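Local atomic coordinates of dihydrofolate reductase (PDB entry 3IA4), a protein that reduces 7,8-dihydrofolate to 5,6,7,8-tetrahydrofolate with NADPH, probably supplying folate cofactor for glycine, purine and DNA precursor synthesis. Residues A[116-121]-A[152-157]. Residues are numbered along the deposited sequence; the frame is centred on the assembly and turned at random.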
loop_
_atom_site.group_PDB
_atom_site.type_symbol
_atom_site.label_atom_id
_atom_site.label_comp_id
_atom_site.label_asym_id
_atom_site.label_seq_id
_atom_site.Cartn_x
_atom_site.Cartn_y
_atom_site.Cartn_z
ATOM N N HIS A 116 -1.330 -7.752 -8.837
ATOM C CA HIS A 116 -0.495 -7.658 -10.019
ATOM C C HIS A 116 -1.374 -7.302 -11.175
ATOM O O HIS A 116 -2.341 -8.027 -11.464
ATOM C CB HIS A 116 0.145 -9.023 -10.268
ATOM C CG HIS A 116 0.981 -9.484 -9.127
ATOM N ND1 HIS A 116 2.308 -9.115 -8.995
ATOM C CD2 HIS A 116 0.703 -10.303 -8.089
ATOM C CE1 HIS A 116 2.808 -9.687 -7.906
ATOM N NE2 HIS A 116 1.852 -10.398 -7.334
ATOM N N ILE A 117 -1.020 -6.191 -11.845
ATOM C CA ILE A 117 -1.726 -5.757 -13.072
ATOM C C ILE A 117 -0.978 -6.135 -14.348
ATOM O O ILE A 117 0.236 -5.915 -14.454
ATOM C CB ILE A 117 -1.883 -4.216 -13.009
ATOM C CG1 ILE A 117 -2.548 -3.840 -11.688
ATOM C CG2 ILE A 117 -2.648 -3.696 -14.270
ATOM C CD1 ILE A 117 -2.550 -2.291 -11.422
ATOM N N GLU A 118 -1.677 -6.718 -15.333
ATOM C CA GLU A 118 -0.995 -7.127 -16.549
ATOM C C GLU A 118 -0.841 -5.930 -17.467
ATOM O O GLU A 118 -1.652 -5.727 -18.398
ATOM C CB GLU A 118 -1.763 -8.245 -17.251
ATOM C CG GLU A 118 -1.821 -9.517 -16.441
ATOM C CD GLU A 118 -2.475 -10.680 -17.218
ATOM O OE1 GLU A 118 -2.543 -10.613 -18.483
ATOM O OE2 GLU A 118 -2.908 -11.638 -16.540
ATOM N N LEU A 119 0.176 -5.104 -17.196
ATOM C CA LEU A 119 0.379 -3.881 -17.947
ATOM C C LEU A 119 1.865 -3.542 -17.882
ATOM O O LEU A 119 2.447 -3.638 -16.809
ATOM C CB LEU A 119 -0.424 -2.763 -17.272
ATOM C CG LEU A 119 -0.140 -1.354 -17.781
ATOM C CD1 LEU A 119 -0.640 -1.096 -19.182
ATOM C CD2 LEU A 119 -0.880 -0.477 -16.811
ATOM N N THR A 120 2.480 -3.211 -19.030
ATOM C CA THR A 120 3.835 -2.631 -19.008
ATOM C C THR A 120 3.673 -1.099 -19.172
ATOM O O THR A 120 3.139 -0.597 -20.184
ATOM C CB THR A 120 4.683 -3.173 -20.125
ATOM O OG1 THR A 120 4.857 -4.581 -19.918
ATOM C CG2 THR A 120 6.059 -2.468 -20.145
ATOM N N THR A 121 4.091 -0.382 -18.164
ATOM C CA THR A 121 3.936 1.073 -18.186
ATOM C C THR A 121 5.234 1.670 -17.647
ATOM O O THR A 121 5.961 1.003 -16.900
ATOM C CB THR A 121 2.661 1.499 -17.385
ATOM O OG1 THR A 121 2.339 2.874 -17.652
ATOM C CG2 THR A 121 2.816 1.302 -15.933
ATOM N N ASN A 152 -6.297 -6.968 -17.162
ATOM C CA ASN A 152 -6.424 -8.059 -16.236
ATOM C C ASN A 152 -5.603 -7.749 -14.978
ATOM O O ASN A 152 -4.523 -7.190 -15.076
ATOM C CB ASN A 152 -5.815 -9.303 -16.851
ATOM C CG ASN A 152 -6.573 -9.791 -18.084
ATOM O OD1 ASN A 152 -7.757 -9.631 -18.158
ATOM N ND2 ASN A 152 -5.871 -10.388 -19.048
ATOM N N TYR A 153 -6.112 -8.152 -13.836
ATOM C CA TYR A 153 -5.305 -8.051 -12.589
ATOM C C TYR A 153 -5.640 -9.168 -11.657
ATOM O O TYR A 153 -6.611 -9.905 -11.887
ATOM C CB TYR A 153 -5.406 -6.661 -11.941
ATOM C CG TYR A 153 -6.807 -6.299 -11.443
ATOM C CD1 TYR A 153 -7.772 -5.823 -12.317
ATOM C CD2 TYR A 153 -7.137 -6.467 -10.111
ATOM C CE1 TYR A 153 -9.085 -5.509 -11.841
ATOM C CE2 TYR A 153 -8.418 -6.133 -9.621
ATOM C CZ TYR A 153 -9.369 -5.659 -10.496
ATOM O OH TYR A 153 -10.636 -5.346 -10.000
ATOM N N ARG A 154 -4.805 -9.369 -10.643
ATOM C CA ARG A 154 -5.076 -10.493 -9.753
ATOM C C ARG A 154 -4.532 -10.105 -8.389
ATOM O O ARG A 154 -3.655 -9.248 -8.264
ATOM C CB ARG A 154 -4.450 -11.816 -10.250
ATOM C CG ARG A 154 -2.960 -11.782 -10.154
ATOM C CD ARG A 154 -2.325 -13.013 -10.848
ATOM N NE ARG A 154 -0.859 -12.880 -10.848
ATOM C CZ ARG A 154 -0.171 -12.236 -11.791
ATOM N NH1 ARG A 154 1.164 -12.151 -11.702
ATOM N NH2 ARG A 154 -0.807 -11.639 -12.821
ATOM N N PHE A 155 -5.120 -10.703 -7.374
ATOM C CA PHE A 155 -4.674 -10.513 -5.982
ATOM C C PHE A 155 -3.909 -11.710 -5.439
ATOM O O PHE A 155 -4.285 -12.851 -5.669
ATOM C CB PHE A 155 -5.921 -10.306 -5.148
ATOM C CG PHE A 155 -5.621 -10.155 -3.708
ATOM C CD1 PHE A 155 -4.888 -9.040 -3.280
ATOM C CD2 PHE A 155 -5.960 -11.146 -2.783
ATOM C CE1 PHE A 155 -4.532 -8.894 -1.944
ATOM C CE2 PHE A 155 -5.611 -10.997 -1.414
ATOM C CZ PHE A 155 -4.892 -9.882 -1.012
ATOM N N SER A 156 -2.825 -11.457 -4.694
ATOM C CA SER A 156 -2.065 -12.531 -4.084
ATOM C C SER A 156 -1.678 -12.066 -2.689
ATOM O O SER A 156 -0.988 -11.042 -2.555
ATOM C CB SER A 156 -0.807 -12.773 -4.952
ATOM O OG SER A 156 0.109 -13.664 -4.374
ATOM N N LEU A 157 -2.090 -12.810 -1.661
ATOM C CA LEU A 157 -1.680 -12.495 -0.327
ATOM C C LEU A 157 -0.538 -13.418 0.071
ATOM O O LEU A 157 -0.685 -14.651 0.109
ATOM C CB LEU A 157 -2.916 -12.522 0.595
ATOM C CG LEU A 157 -2.736 -12.312 2.091
ATOM C CD1 LEU A 157 -1.750 -11.325 2.466
ATOM C CD2 LEU A 157 -4.115 -11.993 2.743
HETATM O O HOH W 1 2.564 -12.525 -5.402
HETATM O O HOH W 2 -3.571 -11.400 -13.964
HETATM O O HOH W 3 -4.248 -6.875 -19.181
#
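His116 and Arg154 form an antiparallel hydrogen-bonded pair, His116 N to Arg154 O at 2.8 Å and Arg154 N to His116 O at 2.9 Å. One step on, Ile117 and Tyr153 are a non-hydrogen-bonded pair. Glu118 N then gives Asn152 O a nearly straight bond, just as the chain makes an inverse gamma turn centred on Glu118. The Arg154 guanidinium lies with one face over His116 CB, Arg154 CZ to His116 CB 3.6 Å. Its plane is only 12° from that of the imidazole. Arg154 CG sits between the backbone N and carbonyl carbon (chi1 69°); the chain is extended from CG to NE. A water joins Arg154 NH2 to Glu118 OE2, which are 4.3 Å apart. Asn152 ND2 reaches Glu118 OE1 weakly at 3.4 Å, while Asn152 OD1 is held by Ala145 N. Another water links His116 NE2 to Ser156 OG, which is hydrogen-bonded to Glu137 OE2. On the opposite sheet face, Ile117 CG1 meets Tyr153 CB at 4.0 Å. The Ile117 side chain is about 4 Å from that of NADPH-binding Ala8, but about 7 Å from bound NADPH. The contact joins neighbouring strands of the central DHFR sheet. Glu118 and Arg154 form no salt bridge, but their charges may partly offset each other.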